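Local coordinates for oligopeptide ABC transporter OppAIV (Borrelia burgdorferi B31, PDB 4GL8), which probably binds oligopeptides as the periplasmic solute-binding component of an ABC transporter that takes up peptides, at residues Y254-V266 and S500-W512. Residues are numbered along the deposited sequence; the frame is centred on the assembly and turned at random.
Sequences YLNDELDAIFKNV and SSYLFRNDKWKGW
Ile262 and Leu503 form a hydrogen-bonded antiparallel pair, Ile262 N giving to Leu503 O at 2.8 Å and Leu503 N to Ile262 O in return. Backbone hydrogen bonds continue on both sides of it: Lys264 N reaches Ser501 O, and Arg505 N reaches Asp260 O. In this family 5 binding protein, strand 261-263 thus lies between parallel strand 31-35 and antiparallel strand 492-504, uniting segments 234 residues apart. The tight part lies on the two faces of this pairing. On one, Leu503 lies alongside Ile262 and sets its CB over a face of the Tyr254 ring, 4.1 Å from the ring centroid, a CH-pi contact; Tyr254 OH is hydrogen-bonded to Asp279 OD1. On the other, Phe263, Tyr502 and Trp512 form an aromatic cluster: the edge of Tyr502 meets the face of Phe263 in a T-shaped stack, planes 82° apart, while Phe263 CZ lies 3.5 Å from Trp512 NE1, over the indole face.

Beyond Asp260 the contact becomes polar and opens toward solvent at Asp257. Bends at chi2 and chi3 carry the Arg505 chain past Tyr254 and leave the guanidinium nearly perpendicular to that ring. Arg505 NH1 meets Asp257 OD1 at 2.8 Å from above the carboxylate plane, a less regular bridge than the side-on, in-plane grip of NE and NH2 on Asp507. One water ties NH1 to Leu259 O and to Tyr254 O, in the Schellman motif ending helix 247-255.

Asp260, by contrast, is buried. Asp260 OD1 takes Trp509 NE1 at 2.8 Å, within the indole plane, and Lys508 NZ at 3.0 Å, while OD2 accepts from Lys33 N. With three donors around it, this carboxylate is probably held ionised, and it ties the start of strand 261-263 to the turn at 505-509 and to strand 31-35.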
ATOM      1  N   TYR A 254     -15.248  -4.518  20.783  1.00 30.82           N
ATOM      2  CA  TYR A 254     -14.012  -4.940  21.387  1.00 29.97           C
ATOM      3  C   TYR A 254     -14.108  -4.893  22.934  1.00 31.46           C
ATOM      4  O   TYR A 254     -13.633  -5.797  23.617  1.00 30.13           O
ATOM      5  CB  TYR A 254     -12.867  -4.070  20.852  1.00 29.24           C
ATOM      6  CG  TYR A 254     -11.528  -4.397  21.468  1.00 28.03           C
ATOM      7  CD1 TYR A 254     -10.707  -5.355  20.898  1.00 27.22           C
ATOM      8  CD2 TYR A 254     -11.100  -3.773  22.631  1.00 28.47           C
ATOM      9  CE1 TYR A 254      -9.484  -5.672  21.447  1.00 27.64           C
ATOM     10  CE2 TYR A 254      -9.871  -4.097  23.204  1.00 28.26           C
ATOM     11  CZ  TYR A 254      -9.074  -5.056  22.618  1.00 27.88           C
ATOM     12  OH  TYR A 254      -7.855  -5.410  23.158  1.00 28.10           O
ATOM     13  N   LEU A 255     -14.753  -3.851  23.467  1.00 33.15           N
ATOM     14  CA  LEU A 255     -14.993  -3.711  24.908  1.00 35.20           C
ATOM     15  C   LEU A 255     -15.973  -4.732  25.446  1.00 35.89           C
ATOM     16  O   LEU A 255     -15.934  -5.022  26.626  1.00 35.14           O
ATOM     17  CB  LEU A 255     -15.545  -2.332  25.268  1.00 36.50           C
ATOM     18  CG  LEU A 255     -14.600  -1.140  25.296  1.00 38.04           C
ATOM     19  CD1 LEU A 255     -15.387   0.106  25.709  1.00 39.35           C
ATOM     20  CD2 LEU A 255     -13.440  -1.372  26.252  1.00 38.37           C
ATOM     21  N   ASN A 256     -16.840  -5.267  24.586  1.00 37.28           N
ATOM     22  CA  ASN A 256     -17.806  -6.312  24.969  1.00 39.08           C
ATOM     23  C   ASN A 256     -17.349  -7.714  24.532  1.00 37.55           C
ATOM     24  O   ASN A 256     -18.170  -8.617  24.376  1.00 37.57           O
ATOM     25  CB  ASN A 256     -19.189  -5.985  24.361  1.00 40.97           C
ATOM     26  CG  ASN A 256     -20.335  -6.820  24.963  1.00 41.97           C
ATOM     27  OD1 ASN A 256     -20.453  -7.000  26.175  1.00 43.28           O
ATOM     28  ND2 ASN A 256     -21.194  -7.314  24.096  1.00 42.90           N
ATOM     29  N   ASP A 257     -16.044  -7.884  24.323  1.00 35.66           N
ATOM     30  CA  ASP A 257     -15.445  -9.205  24.082  1.00 36.04           C
ATOM     31  C   ASP A 257     -15.908  -9.849  22.768  1.00 34.55           C
ATOM     32  O   ASP A 257     -15.974 -11.072  22.687  1.00 32.84           O
ATOM     33  CB  ASP A 257     -15.747 -10.144  25.286  1.00 38.51           C
ATOM     34  CG  ASP A 257     -14.758 -11.343  25.410  1.00 39.92           C
ATOM     35  OD1 ASP A 257     -13.618 -11.296  24.878  1.00 38.57           O
ATOM     36  OD2 ASP A 257     -15.135 -12.340  26.082  1.00 42.87           O
ATOM     37  N   GLU A 258     -16.240  -9.045  21.752  1.00 33.00           N
ATOM     38  CA  GLU A 258     -16.697  -9.591  20.446  1.00 33.99           C
ATOM     39  C   GLU A 258     -15.662  -9.389  19.318  1.00 33.08           C
ATOM     40  O   GLU A 258     -15.898  -9.752  18.143  1.00 31.64           O
ATOM     41  CB  GLU A 258     -17.984  -8.922  19.980  1.00 36.03           C
ATOM     42  CG  GLU A 258     -19.174  -8.854  20.931  1.00 38.65           C
ATOM     43  CD  GLU A 258     -20.225  -7.848  20.416  1.00 40.26           C
ATOM     44  OE1 GLU A 258     -20.419  -7.797  19.188  1.00 41.71           O
ATOM     45  OE2 GLU A 258     -20.845  -7.093  21.206  1.00 40.85           O
ATOM     46  N   LEU A 259     -14.547  -8.747  19.653  1.00 30.96           N
ATOM     47  CA  LEU A 259     -13.422  -8.656  18.740  1.00 29.47           C
ATOM     48  C   LEU A 259     -12.146  -8.932  19.527  1.00 27.38           C
ATOM     49  O   LEU A 259     -11.985  -8.456  20.632  1.00 27.13           O
ATOM     50  CB  LEU A 259     -13.351  -7.280  18.065  1.00 29.67           C
ATOM     51  CG  LEU A 259     -14.429  -6.945  17.015  1.00 30.56           C
ATOM     52  CD1 LEU A 259     -14.298  -5.496  16.586  1.00 30.85           C
ATOM     53  CD2 LEU A 259     -14.336  -7.820  15.785  1.00 30.60           C
ATOM     54  N   ASP A 260     -11.246  -9.696  18.931  1.00 25.26           N
ATOM     55  CA  ASP A 260      -9.946  -9.944  19.501  1.00 25.02           C
ATOM     56  C   ASP A 260      -8.976  -8.824  19.177  1.00 24.29           C
ATOM     57  O   ASP A 260      -7.928  -8.707  19.825  1.00 24.37           O
ATOM     58  CB  ASP A 260      -9.413 -11.284  18.986  1.00 25.01           C
ATOM     59  CG  ASP A 260     -10.332 -12.434  19.353  1.00 25.41           C
ATOM     60  OD1 ASP A 260     -10.287 -12.870  20.502  1.00 26.47           O
ATOM     61  OD2 ASP A 260     -11.147 -12.859  18.519  1.00 27.05           O
ATOM     62  N   ALA A 261      -9.296  -8.017  18.166  1.00 23.44           N
ATOM     63  CA  ALA A 261      -8.380  -6.962  17.743  1.00 23.55           C
ATOM     64  C   ALA A 261      -9.020  -5.950  16.834  1.00 23.92           C
ATOM     65  O   ALA A 261      -9.989  -6.250  16.134  1.00 25.37           O
ATOM     66  CB  ALA A 261      -7.177  -7.566  17.040  1.00 23.05           C
ATOM     67  N   ILE A 262      -8.452  -4.750  16.831  1.00 24.91           N
ATOM     68  CA  ILE A 262      -8.810  -3.698  15.899  1.00 25.20           C
ATOM     69  C   ILE A 262      -7.510  -3.128  15.320  1.00 26.59           C
ATOM     70  O   ILE A 262      -6.689  -2.572  16.051  1.00 27.76           O
ATOM     71  CB  ILE A 262      -9.617  -2.576  16.587  1.00 25.80           C
ATOM     72  CG1 ILE A 262     -10.919  -3.117  17.155  1.00 26.56           C
ATOM     73  CG2 ILE A 262      -9.987  -1.487  15.598  1.00 27.06           C
ATOM     74  CD1 ILE A 262     -11.746  -2.085  17.900  1.00 27.04           C
ATOM     75  N   PHE A 263      -7.316  -3.257  14.013  1.00 27.72           N
ATOM     76  CA  PHE A 263      -6.091  -2.769  13.373  1.00 28.57           C
ATOM     77  C   PHE A 263      -6.380  -1.410  12.771  1.00 29.60           C
ATOM     78  O   PHE A 263      -7.240  -1.277  11.920  1.00 28.06           O
ATOM     79  CB  PHE A 263      -5.607  -3.751  12.292  1.00 28.57           C
ATOM     80  CG  PHE A 263      -4.956  -5.011  12.833  1.00 28.71           C
ATOM     81  CD1 PHE A 263      -4.952  -5.313  14.206  1.00 29.07           C
ATOM     82  CD2 PHE A 263      -4.360  -5.918  11.953  1.00 28.13           C
ATOM     83  CE1 PHE A 263      -4.336  -6.463  14.677  1.00 29.02           C
ATOM     84  CE2 PHE A 263      -3.746  -7.066  12.425  1.00 27.68           C
ATOM     85  CZ  PHE A 263      -3.738  -7.348  13.785  1.00 27.47           C
ATOM     86  N   LYS A 264      -5.693  -0.394  13.277  1.00 32.86           N
ATOM     87  CA  LYS A 264      -5.706   0.951  12.684  1.00 36.87           C
ATOM     88  C   LYS A 264      -7.009   1.724  12.942  1.00 36.41           C
ATOM     89  O   LYS A 264      -6.954   2.902  13.302  1.00 36.24           O
ATOM     90  CB  LYS A 264      -5.391   0.908  11.170  1.00 39.15           C
ATOM     91  CG  LYS A 264      -3.985   0.434  10.820  1.00 41.84           C
ATOM     92  CD  LYS A 264      -3.814   0.150   9.319  1.00 43.59           C
ATOM     93  CE  LYS A 264      -3.829   1.410   8.452  1.00 47.19           C
ATOM     94  NZ  LYS A 264      -2.481   2.040   8.261  1.00 50.22           N
ATOM     95  N   ASN A 265      -8.159   1.060  12.808  1.00 35.22           N
ATOM     96  CA  ASN A 265      -9.467   1.722  12.865  1.00 35.23           C
ATOM     97  C   ASN A 265      -9.957   2.001  14.298  1.00 35.09           C
ATOM     98  O   ASN A 265     -11.069   1.615  14.665  1.00 36.02           O
ATOM     99  CB  ASN A 265     -10.511   0.865  12.109  1.00 35.49           C
ATOM    100  CG  ASN A 265     -11.864   1.563  11.951  1.00 36.54           C
ATOM    101  OD1 ASN A 265     -11.922   2.774  11.721  1.00 36.05           O
ATOM    102  ND2 ASN A 265     -12.964   0.796  12.077  1.00 36.50           N
ATOM    103  N   VAL A 266      -9.134   2.665  15.098  1.00 33.90           N
ATOM    104  CA  VAL A 266      -9.501   3.013  16.482  1.00 34.79           C
ATOM    105  C   VAL A 266     -10.231   4.365  16.568  1.00 34.71           C
ATOM    106  O   VAL A 266     -10.165   5.164  15.649  1.00 32.59           O
ATOM    107  CB  VAL A 266      -8.273   3.046  17.392  1.00 34.84           C
ATOM    108  CG1 VAL A 266      -7.581   1.699  17.356  1.00 34.97           C
ATOM    109  CG2 VAL A 266      -7.314   4.168  16.985  1.00 35.41           C
ATOM    110  N   SER A 500       0.592   3.968  12.946  1.00 30.89           N
ATOM    111  CA  SER A 500      -0.699   3.310  13.084  1.00 30.60           C
ATOM    112  C   SER A 500      -0.948   2.814  14.503  1.00 28.67           C
ATOM    113  O   SER A 500      -0.030   2.479  15.223  1.00 26.56           O
ATOM    114  CB  SER A 500      -0.781   2.140  12.124  1.00 32.79           C
ATOM    115  OG  SER A 500      -1.132   2.594  10.828  1.00 37.18           O
ATOM    116  N   SER A 501      -2.216   2.720  14.862  1.00 28.27           N
ATOM    117  CA  SER A 501      -2.636   2.341  16.206  1.00 28.23           C
ATOM    118  C   SER A 501      -3.335   0.985  16.147  1.00 27.88           C
ATOM    119  O   SER A 501      -3.953   0.660  15.147  1.00 26.77           O
ATOM    120  CB  SER A 501      -3.586   3.406  16.757  1.00 28.63           C
ATOM    121  OG  SER A 501      -2.877   4.511  17.295  1.00 28.29           O
ATOM    122  N   TYR A 502      -3.195   0.171  17.191  1.00 28.69           N
ATOM    123  CA  TYR A 502      -3.853  -1.148  17.222  1.00 28.64           C
ATOM    124  C   TYR A 502      -4.340  -1.501  18.613  1.00 29.75           C
ATOM    125  O   TYR A 502      -3.724  -1.085  19.622  1.00 29.78           O
ATOM    126  CB  TYR A 502      -2.897  -2.266  16.784  1.00 28.79           C
ATOM    127  CG  TYR A 502      -2.083  -1.981  15.557  1.00 28.37           C
ATOM    128  CD1 TYR A 502      -2.406  -2.575  14.323  1.00 28.37           C
ATOM    129  CD2 TYR A 502      -0.971  -1.140  15.619  1.00 27.61           C
ATOM    130  CE1 TYR A 502      -1.660  -2.317  13.197  1.00 27.73           C
ATOM    131  CE2 TYR A 502      -0.219  -0.878  14.492  1.00 28.49           C
ATOM    132  CZ  TYR A 502      -0.564  -1.466  13.284  1.00 28.46           C
ATOM    133  OH  TYR A 502       0.193  -1.208  12.166  1.00 30.02           O
ATOM    134  N   LEU A 503      -5.433  -2.270  18.664  1.00 29.50           N
ATOM    135  CA  LEU A 503      -5.858  -2.943  19.894  1.00 29.94           C
ATOM    136  C   LEU A 503      -5.790  -4.427  19.622  1.00 29.51           C
ATOM    137  O   LEU A 503      -6.252  -4.890  18.586  1.00 29.61           O
ATOM    138  CB  LEU A 503      -7.287  -2.553  20.314  1.00 30.95           C
ATOM    139  CG  LEU A 503      -7.485  -1.084  20.716  1.00 31.46           C
ATOM    140  CD1 LEU A 503      -8.964  -0.719  20.732  1.00 32.49           C
ATOM    141  CD2 LEU A 503      -6.860  -0.798  22.070  1.00 32.10           C
ATOM    142  N   PHE A 504      -5.239  -5.174  20.571  1.00 30.29           N
ATOM    143  CA  PHE A 504      -5.038  -6.623  20.434  1.00 29.32           C
ATOM    144  C   PHE A 504      -5.099  -7.224  21.836  1.00 29.85           C
ATOM    145  O   PHE A 504      -4.423  -6.757  22.742  1.00 28.82           O
ATOM    146  CB  PHE A 504      -3.688  -6.868  19.761  1.00 28.33           C
ATOM    147  CG  PHE A 504      -3.277  -8.313  19.669  1.00 27.90           C
ATOM    148  CD1 PHE A 504      -3.752  -9.132  18.643  1.00 27.66           C
ATOM    149  CD2 PHE A 504      -2.351  -8.830  20.546  1.00 28.22           C
ATOM    150  CE1 PHE A 504      -3.342 -10.457  18.540  1.00 27.68           C
ATOM    151  CE2 PHE A 504      -1.942 -10.159  20.456  1.00 28.71           C
ATOM    152  CZ  PHE A 504      -2.434 -10.974  19.448  1.00 27.93           C
ATOM    153  N   ARG A 505      -5.932  -8.247  21.990  1.00 29.93           N
ATOM    154  CA  ARG A 505      -6.180  -8.901  23.266  1.00 30.13           C
ATOM    155  C   ARG A 505      -5.005  -9.804  23.652  1.00 30.75           C
ATOM    156  O   ARG A 505      -5.055 -11.036  23.490  1.00 29.75           O
ATOM    157  CB  ARG A 505      -7.500  -9.687  23.186  1.00 30.31           C
ATOM    158  CG  ARG A 505      -8.748  -8.790  23.174  1.00 29.68           C
ATOM    159  CD  ARG A 505      -9.005  -8.120  24.527  1.00 30.16           C
ATOM    160  NE  ARG A 505      -9.100  -9.090  25.638  1.00 31.10           N
ATOM    161  CZ  ARG A 505     -10.195  -9.775  25.987  1.00 31.14           C
ATOM    162  NH1 ARG A 505     -11.360  -9.629  25.348  1.00 30.64           N
ATOM    163  NH2 ARG A 505     -10.119 -10.646  26.973  1.00 31.77           N
ATOM    164  N   ASN A 506      -3.927  -9.163  24.126  1.00 31.13           N
ATOM    165  CA  ASN A 506      -2.706  -9.875  24.503  1.00 31.77           C
ATOM    166  C   ASN A 506      -2.839 -10.703  25.793  1.00 32.89           C
ATOM    167  O   ASN A 506      -1.949 -11.479  26.102  1.00 31.64           O
ATOM    168  CB  ASN A 506      -1.481  -8.934  24.559  1.00 31.81           C
ATOM    169  CG  ASN A 506      -1.698  -7.712  25.450  1.00 32.20           C
ATOM    170  OD1 ASN A 506      -2.482  -7.750  26.391  1.00 33.03           O
ATOM    171  ND2 ASN A 506      -1.009  -6.620  25.141  1.00 31.22           N
ATOM    172  N   ASP A 507      -3.950 -10.550  26.523  1.00 33.80           N
ATOM    173  CA  ASP A 507      -4.313 -11.496  27.592  1.00 35.50           C
ATOM    174  C   ASP A 507      -4.863 -12.860  27.102  1.00 35.88           C
ATOM    175  O   ASP A 507      -4.932 -13.817  27.881  1.00 36.21           O
ATOM    176  CB  ASP A 507      -5.362 -10.856  28.498  1.00 36.77           C
ATOM    177  CG  ASP A 507      -6.642 -10.536  27.746  1.00 36.81           C
ATOM    178  OD1 ASP A 507      -6.555  -9.960  26.631  1.00 35.75           O
ATOM    179  OD2 ASP A 507      -7.726 -10.891  28.250  1.00 37.74           O
ATOM    180  N   LYS A 508      -5.280 -12.934  25.835  1.00 34.52           N
ATOM    181  CA  LYS A 508      -5.821 -14.160  25.232  1.00 34.74           C
ATOM    182  C   LYS A 508      -4.865 -14.767  24.203  1.00 33.52           C
ATOM    183  O   LYS A 508      -4.759 -15.988  24.088  1.00 33.92           O
ATOM    184  CB  LYS A 508      -7.123 -13.861  24.483  1.00 35.40           C
ATOM    185  CG  LYS A 508      -8.328 -13.580  25.351  1.00 37.14           C
ATOM    186  CD  LYS A 508      -9.552 -13.253  24.480  1.00 38.43           C
ATOM    187  CE  LYS A 508     -10.232 -14.491  23.885  1.00 39.31           C
ATOM    188  NZ  LYS A 508     -11.348 -14.146  22.944  1.00 38.62           N
ATOM    189  N   TRP A 509      -4.215 -13.906  23.421  1.00 31.75           N
ATOM    190  CA  TRP A 509      -3.379 -14.341  22.328  1.00 30.57           C
ATOM    191  C   TRP A 509      -1.928 -13.877  22.426  1.00 30.82           C
ATOM    192  O   TRP A 509      -1.616 -12.878  23.084  1.00 31.54           O
ATOM    193  CB  TRP A 509      -3.964 -13.822  21.032  1.00 29.23           C
ATOM    194  CG  TRP A 509      -5.430 -14.086  20.896  1.00 29.25           C
ATOM    195  CD1 TRP A 509      -6.445 -13.219  21.166  1.00 29.18           C
ATOM    196  CD2 TRP A 509      -6.038 -15.290  20.473  1.00 29.03           C
ATOM    197  NE1 TRP A 509      -7.653 -13.808  20.914  1.00 28.91           N
ATOM    198  CE2 TRP A 509      -7.428 -15.084  20.486  1.00 29.33           C
ATOM    199  CE3 TRP A 509      -5.545 -16.529  20.067  1.00 29.62           C
ATOM    200  CZ2 TRP A 509      -8.326 -16.065  20.102  1.00 29.80           C
ATOM    201  CZ3 TRP A 509      -6.443 -17.509  19.690  1.00 29.84           C
ATOM    202  CH2 TRP A 509      -7.814 -17.274  19.707  1.00 30.06           C
ATOM    203  N   LYS A 510      -1.054 -14.629  21.760  1.00 29.86           N
ATOM    204  CA  LYS A 510       0.293 -14.201  21.458  1.00 29.11           C
ATOM    205  C   LYS A 510       0.531 -14.467  19.979  1.00 27.97           C
ATOM    206  O   LYS A 510      -0.346 -15.011  19.294  1.00 26.89           O
ATOM    207  CB  LYS A 510       1.308 -14.974  22.299  1.00 30.13           C
ATOM    208  CG  LYS A 510       1.323 -16.487  22.085  1.00 30.85           C
ATOM    209  CD  LYS A 510       2.425 -17.125  22.921  1.00 31.98           C
ATOM    210  CE  LYS A 510       2.329 -18.641  22.915  1.00 32.68           C
ATOM    211  NZ  LYS A 510       3.314 -19.251  23.849  1.00 34.59           N
ATOM    212  N   GLY A 511       1.715 -14.089  19.508  1.00 27.03           N
ATOM    213  CA  GLY A 511       2.142 -14.389  18.154  1.00 27.08           C
ATOM    214  C   GLY A 511       1.905 -13.311  17.122  1.00 26.81           C
ATOM    215  O   GLY A 511       1.999 -13.595  15.907  1.00 28.38           O
ATOM    216  N   TRP A 512       1.568 -12.106  17.587  1.00 26.65           N
ATOM    217  CA  TRP A 512       1.420 -10.928  16.752  1.00 27.10           C
ATOM    218  C   TRP A 512       2.116  -9.714  17.362  1.00 28.68           C
ATOM    219  O   TRP A 512       2.132  -9.521  18.563  1.00 29.45           O
ATOM    220  CB  TRP A 512      -0.039 -10.569  16.536  1.00 26.92           C
ATOM    221  CG  TRP A 512      -0.203  -9.263  15.788  1.00 26.41           C
ATOM    222  CD1 TRP A 512      -0.176  -9.081  14.439  1.00 25.81           C
ATOM    223  CD2 TRP A 512      -0.385  -7.965  16.361  1.00 26.57           C
ATOM    224  NE1 TRP A 512      -0.314  -7.751  14.132  1.00 25.22           N
ATOM    225  CE2 TRP A 512      -0.455  -7.045  15.296  1.00 26.25           C
ATOM    226  CE3 TRP A 512      -0.495  -7.490  17.678  1.00 27.72           C
ATOM    227  CZ2 TRP A 512      -0.638  -5.664  15.501  1.00 26.44           C
ATOM    228  CZ3 TRP A 512      -0.677  -6.130  17.881  1.00 27.84           C
ATOM    229  CH2 TRP A 512      -0.745  -5.232  16.793  1.00 27.20           C
TER
HETATM  230  O   HOH W   1     -12.068  -7.832  23.260  1.00 25.35           O